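Local coordinates for protein succinate dehydrogenase subunit A (Mycolicibacterium smegmatis MC2 51, PDB 6LUM) that probably oxidises succinate to fumarate as the FAD-carrying flavoprotein subunit of succinate dehydrogenase, passing electrons on to the iron-sulfur subunit, at residues Thr40-Ala54 with Arg131-Gln145. Numbering follows the deposited sequence.
Sequences TRSHTGAAQGGMCAA and RACYAADRTGHMILQ. With FAD (flavin-adenine dinucleotide), chain Y.
Met51 and Cys133 form an antiparallel hydrogen-bonded pair, Met51 N reaching Cys133 O and Cys133 N reaching Met51 O at 2.9 Å each, and farther along Gly140 N, in the first turn of its helix, donates to Ala47 O at 2.8 Å. Between these two backbone links, Thr139 OG1 gives its proton to Gln48 O (3.1 Å), approaching from above the carbonyl plane; the hydroxyl can do so because it lies beside its own backbone N, chi1 -43°. A valine here has no hydroxyl to give, and Gln48 O would probably be left without this donor, with a methyl against it, just where Gly49 N makes a weak bond to FAD O4. Contact between helix and loop is close at Gly140, whose CA lies 3.5 Å from Thr44 O in a CA-H...O contact; a side chain there would run into Thr44 O and Ala47 CB. One turn on, Leu144 pushes its CD2 branch to 3.4 Å from Gly45 N, while CD1 faces Thr44 CB. Met51, its chain bent at the thioether, brings CE to 3.7 Å from Ile143 CD1. The loop thus packed exemplifies the covalent flavin site of this family: His43 NE2 is bonded to FAD C8M, and Thr44 OG1 holds FAD O1A. Helix 399-421 meets Ala47, Met51 and Ile143, helix 80-100 covers Met51 and Cys133, and strand 132-133 lies between strands 51-52 and 114-115.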
# COMPACT_ATOMS: atom_id res chain seq x y z
N THR D 40 5.45 5.05 28.32
CA THR D 40 4.19 5.39 28.96
C THR D 40 4.21 5.20 30.46
O THR D 40 3.20 5.44 31.11
CB THR D 40 3.07 4.56 28.36
OG1 THR D 40 3.54 3.22 28.14
CG2 THR D 40 2.65 5.14 27.04
N ARG D 41 5.34 4.81 31.04
CA ARG D 41 5.47 4.65 32.47
C ARG D 41 5.96 5.91 33.15
O ARG D 41 6.32 5.86 34.33
CB ARG D 41 6.43 3.51 32.77
CG ARG D 41 5.81 2.19 33.08
CD ARG D 41 4.83 1.80 32.05
NE ARG D 41 4.76 0.37 31.88
CZ ARG D 41 3.69 -0.25 31.40
NH1 ARG D 41 2.63 0.45 31.07
NH2 ARG D 41 3.69 -1.55 31.25
N SER D 42 5.98 7.03 32.44
CA SER D 42 6.67 8.23 32.87
C SER D 42 5.78 9.10 33.73
O SER D 42 4.56 9.07 33.65
CB SER D 42 7.13 9.02 31.66
OG SER D 42 7.75 8.16 30.74
N HIS D 43 6.44 9.85 34.62
CA HIS D 43 5.78 10.73 35.57
C HIS D 43 4.69 11.59 34.96
O HIS D 43 3.68 11.86 35.61
CB HIS D 43 6.82 11.62 36.27
CG HIS D 43 6.40 12.09 37.63
ND1 HIS D 43 5.62 11.32 38.47
CD2 HIS D 43 6.64 13.24 38.29
CE1 HIS D 43 5.40 11.99 39.59
NE2 HIS D 43 6.01 13.16 39.51
N THR D 44 4.89 12.03 33.73
CA THR D 44 3.89 12.88 33.10
C THR D 44 2.51 12.28 33.24
O THR D 44 1.54 12.98 33.56
CB THR D 44 4.21 13.09 31.63
OG1 THR D 44 5.52 13.64 31.51
CG2 THR D 44 3.25 14.03 31.01
N GLY D 45 2.40 10.97 33.06
CA GLY D 45 1.12 10.30 33.20
C GLY D 45 0.50 10.41 34.56
O GLY D 45 -0.67 10.05 34.72
N ALA D 46 1.23 10.88 35.55
CA ALA D 46 0.67 11.06 36.88
C ALA D 46 -0.03 12.38 37.04
O ALA D 46 -0.55 12.67 38.12
CB ALA D 46 1.75 10.93 37.94
N ALA D 47 -0.07 13.19 35.98
CA ALA D 47 -0.64 14.53 36.04
C ALA D 47 -2.14 14.48 35.84
O ALA D 47 -2.64 13.88 34.88
CB ALA D 47 -0.00 15.40 34.96
N GLN D 48 -2.88 15.12 36.75
CA GLN D 48 -4.33 15.13 36.73
C GLN D 48 -4.91 16.49 36.39
O GLN D 48 -5.92 16.57 35.69
CB GLN D 48 -4.87 14.66 38.08
CG GLN D 48 -4.83 13.17 38.24
CD GLN D 48 -5.64 12.70 39.42
OE1 GLN D 48 -6.33 11.70 39.35
NE2 GLN D 48 -5.55 13.43 40.52
N GLY D 49 -4.31 17.57 36.87
CA GLY D 49 -4.78 18.90 36.54
C GLY D 49 -4.74 19.17 35.05
O GLY D 49 -4.14 18.44 34.27
N GLY D 50 -5.40 20.25 34.66
CA GLY D 50 -5.52 20.59 33.26
C GLY D 50 -4.24 21.14 32.68
O GLY D 50 -3.17 21.14 33.29
N MET D 51 -4.35 21.61 31.44
CA MET D 51 -3.28 22.27 30.72
C MET D 51 -3.79 23.64 30.31
O MET D 51 -4.78 23.73 29.58
CB MET D 51 -2.87 21.45 29.50
CG MET D 51 -2.00 22.17 28.53
SD MET D 51 -1.48 21.09 27.20
CE MET D 51 -2.90 20.01 27.12
N CYS D 52 -3.17 24.70 30.80
CA CYS D 52 -3.74 26.03 30.66
C CYS D 52 -3.27 26.71 29.39
O CYS D 52 -2.09 26.64 29.03
CB CYS D 52 -3.41 26.90 31.87
SG CYS D 52 -1.75 27.58 31.89
N ALA D 53 -4.20 27.35 28.70
CA ALA D 53 -3.90 28.13 27.50
C ALA D 53 -5.02 29.13 27.31
O ALA D 53 -6.16 28.89 27.71
CB ALA D 53 -3.75 27.24 26.27
N ALA D 54 -4.68 30.27 26.70
CA ALA D 54 -5.66 31.33 26.47
C ALA D 54 -6.30 31.11 25.11
O ALA D 54 -5.96 31.72 24.10
CB ALA D 54 -4.99 32.70 26.56
N ARG D 131 -9.23 29.13 32.24
CA ARG D 131 -8.24 28.86 31.21
C ARG D 131 -8.03 27.38 30.94
O ARG D 131 -7.86 26.98 29.78
CB ARG D 131 -6.89 29.47 31.59
CG ARG D 131 -6.76 30.91 31.23
CD ARG D 131 -5.34 31.28 30.97
NE ARG D 131 -5.24 32.69 30.64
CZ ARG D 131 -5.22 33.65 31.54
NH1 ARG D 131 -5.26 33.36 32.83
NH2 ARG D 131 -5.14 34.92 31.15
N ALA D 132 -8.04 26.55 31.99
CA ALA D 132 -7.41 25.23 31.92
C ALA D 132 -8.23 24.27 31.07
O ALA D 132 -9.38 23.98 31.39
CB ALA D 132 -7.23 24.67 33.32
N CYS D 133 -7.64 23.80 29.97
CA CYS D 133 -8.19 22.67 29.25
C CYS D 133 -7.99 21.39 30.06
O CYS D 133 -7.20 21.35 31.01
CB CYS D 133 -7.52 22.53 27.89
SG CYS D 133 -7.69 23.95 26.84
N TYR D 134 -8.69 20.34 29.67
CA TYR D 134 -8.56 19.07 30.37
C TYR D 134 -9.18 17.99 29.51
O TYR D 134 -9.86 18.28 28.51
CB TYR D 134 -9.21 19.11 31.76
CG TYR D 134 -10.70 19.35 31.77
CD1 TYR D 134 -11.23 20.56 31.35
CD2 TYR D 134 -11.57 18.38 32.21
CE1 TYR D 134 -12.58 20.78 31.36
CE2 TYR D 134 -12.93 18.60 32.23
CZ TYR D 134 -13.43 19.80 31.80
OH TYR D 134 -14.78 20.01 31.82
N ALA D 135 -8.92 16.75 29.88
CA ALA D 135 -9.48 15.59 29.22
C ALA D 135 -10.40 14.79 30.12
O ALA D 135 -11.42 14.28 29.66
CB ALA D 135 -8.36 14.67 28.71
N ALA D 136 -10.04 14.65 31.38
CA ALA D 136 -10.81 13.93 32.37
C ALA D 136 -10.17 14.21 33.70
O ALA D 136 -9.48 15.22 33.86
CB ALA D 136 -10.85 12.43 32.07
N ASP D 137 -10.41 13.36 34.68
CA ASP D 137 -9.53 13.33 35.84
C ASP D 137 -8.12 12.86 35.47
O ASP D 137 -7.28 12.69 36.35
CB ASP D 137 -10.11 12.42 36.92
CG ASP D 137 -9.59 12.75 38.29
OD1 ASP D 137 -9.49 13.96 38.60
OD2 ASP D 137 -9.29 11.82 39.06
N ARG D 138 -7.85 12.64 34.18
CA ARG D 138 -6.56 12.12 33.71
C ARG D 138 -6.10 12.91 32.49
O ARG D 138 -6.31 12.54 31.35
CB ARG D 138 -6.68 10.64 33.39
CG ARG D 138 -7.79 10.35 32.41
CD ARG D 138 -8.20 8.91 32.35
NE ARG D 138 -9.42 8.80 31.57
CZ ARG D 138 -10.64 8.96 32.06
NH1 ARG D 138 -10.81 9.21 33.35
NH2 ARG D 138 -11.69 8.85 31.26
N THR D 139 -5.40 14.01 32.72
CA THR D 139 -4.94 14.78 31.58
C THR D 139 -3.54 14.38 31.13
O THR D 139 -3.30 14.23 29.92
CB THR D 139 -4.95 16.27 31.90
OG1 THR D 139 -6.16 16.59 32.58
CG2 THR D 139 -4.88 17.07 30.63
N GLY D 140 -2.61 14.22 32.07
CA GLY D 140 -1.27 13.83 31.70
C GLY D 140 -1.23 12.47 31.05
O GLY D 140 -0.43 12.23 30.15
N HIS D 141 -2.09 11.57 31.50
CA HIS D 141 -2.15 10.24 30.90
C HIS D 141 -2.56 10.32 29.44
O HIS D 141 -2.00 9.62 28.60
CB HIS D 141 -3.10 9.38 31.70
CG HIS D 141 -3.47 8.10 31.03
ND1 HIS D 141 -2.55 7.13 30.70
CD2 HIS D 141 -4.68 7.62 30.63
CE1 HIS D 141 -3.17 6.12 30.12
NE2 HIS D 141 -4.46 6.39 30.06
N MET D 142 -3.51 11.19 29.12
CA MET D 142 -3.93 11.35 27.73
C MET D 142 -2.85 12.00 26.89
O MET D 142 -2.65 11.63 25.73
CB MET D 142 -5.20 12.18 27.65
CG MET D 142 -6.31 11.67 28.47
SD MET D 142 -6.91 10.09 27.92
CE MET D 142 -8.43 10.08 28.85
N ILE D 143 -2.17 13.00 27.44
CA ILE D 143 -1.09 13.64 26.70
C ILE D 143 0.00 12.63 26.38
O ILE D 143 0.50 12.55 25.26
CB ILE D 143 -0.53 14.84 27.49
CG1 ILE D 143 -1.62 15.85 27.76
CG2 ILE D 143 0.56 15.50 26.72
CD1 ILE D 143 -1.14 17.02 28.52
N LEU D 144 0.38 11.83 27.38
CA LEU D 144 1.41 10.81 27.18
C LEU D 144 0.97 9.77 26.17
O LEU D 144 1.76 9.36 25.31
CB LEU D 144 1.73 10.16 28.52
CG LEU D 144 3.07 9.51 28.79
CD1 LEU D 144 4.18 10.45 28.50
CD2 LEU D 144 3.10 9.13 30.23
N GLN D 145 -0.27 9.31 26.25
CA GLN D 145 -0.75 8.33 25.27
C GLN D 145 -0.76 8.91 23.87
O GLN D 145 -0.41 8.22 22.92
CB GLN D 145 -2.14 7.85 25.64
CG GLN D 145 -2.21 7.04 26.90
CD GLN D 145 -1.76 5.62 26.71
OE1 GLN D 145 -1.94 5.04 25.65
NE2 GLN D 145 -1.16 5.05 27.75
PA FAD Y . 9.06 13.01 33.11
O1A FAD Y . 7.70 12.79 32.48
O2A FAD Y . 9.15 13.46 34.55
O5B FAD Y . 9.91 11.65 32.95
C5B FAD Y . 11.27 11.69 32.54
C4B FAD Y . 11.50 10.66 31.45
O4B FAD Y . 12.88 10.64 31.07
C3B FAD Y . 11.12 9.26 31.92
O3B FAD Y . 10.00 8.78 31.17
C2B FAD Y . 12.37 8.40 31.74
O2B FAD Y . 12.15 7.29 30.86
C1B FAD Y . 13.43 9.32 31.15
N9A FAD Y . 14.63 9.32 32.03
C8A FAD Y . 14.73 9.94 33.22
N7A FAD Y . 15.96 9.75 33.77
C5A FAD Y . 16.67 9.00 32.90
C6A FAD Y . 18.04 8.43 32.86
N6A FAD Y . 18.92 8.64 33.87
N1A FAD Y . 18.39 7.71 31.77
C2A FAD Y . 17.53 7.49 30.76
N3A FAD Y . 16.27 7.97 30.74
C4A FAD Y . 15.79 8.72 31.76
N1 FAD Y . 2.17 19.42 36.06
C2 FAD Y . 1.10 20.10 35.58
O2 FAD Y . 1.29 21.03 34.76
N3 FAD Y . -0.16 19.81 35.94
C4 FAD Y . -0.45 18.83 36.81
O4 FAD Y . -1.64 18.59 37.13
C4X FAD Y . 0.66 18.04 37.38
N5 FAD Y . 0.46 17.03 38.25
C5X FAD Y . 1.50 16.33 38.76
C6 FAD Y . 1.26 15.30 39.66
C7 FAD Y . 2.32 14.57 40.18
C7M FAD Y . 2.06 13.45 41.16
C8 FAD Y . 3.72 14.89 39.78
C8M FAD Y . 4.86 14.10 40.34
C9 FAD Y . 3.96 15.92 38.87
C9A FAD Y . 2.90 16.65 38.35
N10 FAD Y . 3.13 17.69 37.44
C10 FAD Y . 2.03 18.41 36.93
C1' FAD Y . 4.50 18.03 37.02
C2' FAD Y . 4.66 17.76 35.53
O2' FAD Y . 4.06 16.50 35.21
C3' FAD Y . 6.13 17.74 35.13
O3' FAD Y . 6.58 19.09 34.95
C4' FAD Y . 6.33 16.96 33.84
O4' FAD Y . 5.58 15.74 33.90
C5' FAD Y . 7.81 16.64 33.62
O5' FAD Y . 7.93 15.55 32.71
P FAD Y . 9.20 15.44 31.73
O1P FAD Y . 8.71 15.27 30.32
O2P FAD Y . 10.15 16.56 32.07
O3P FAD Y . 9.88 14.05 32.20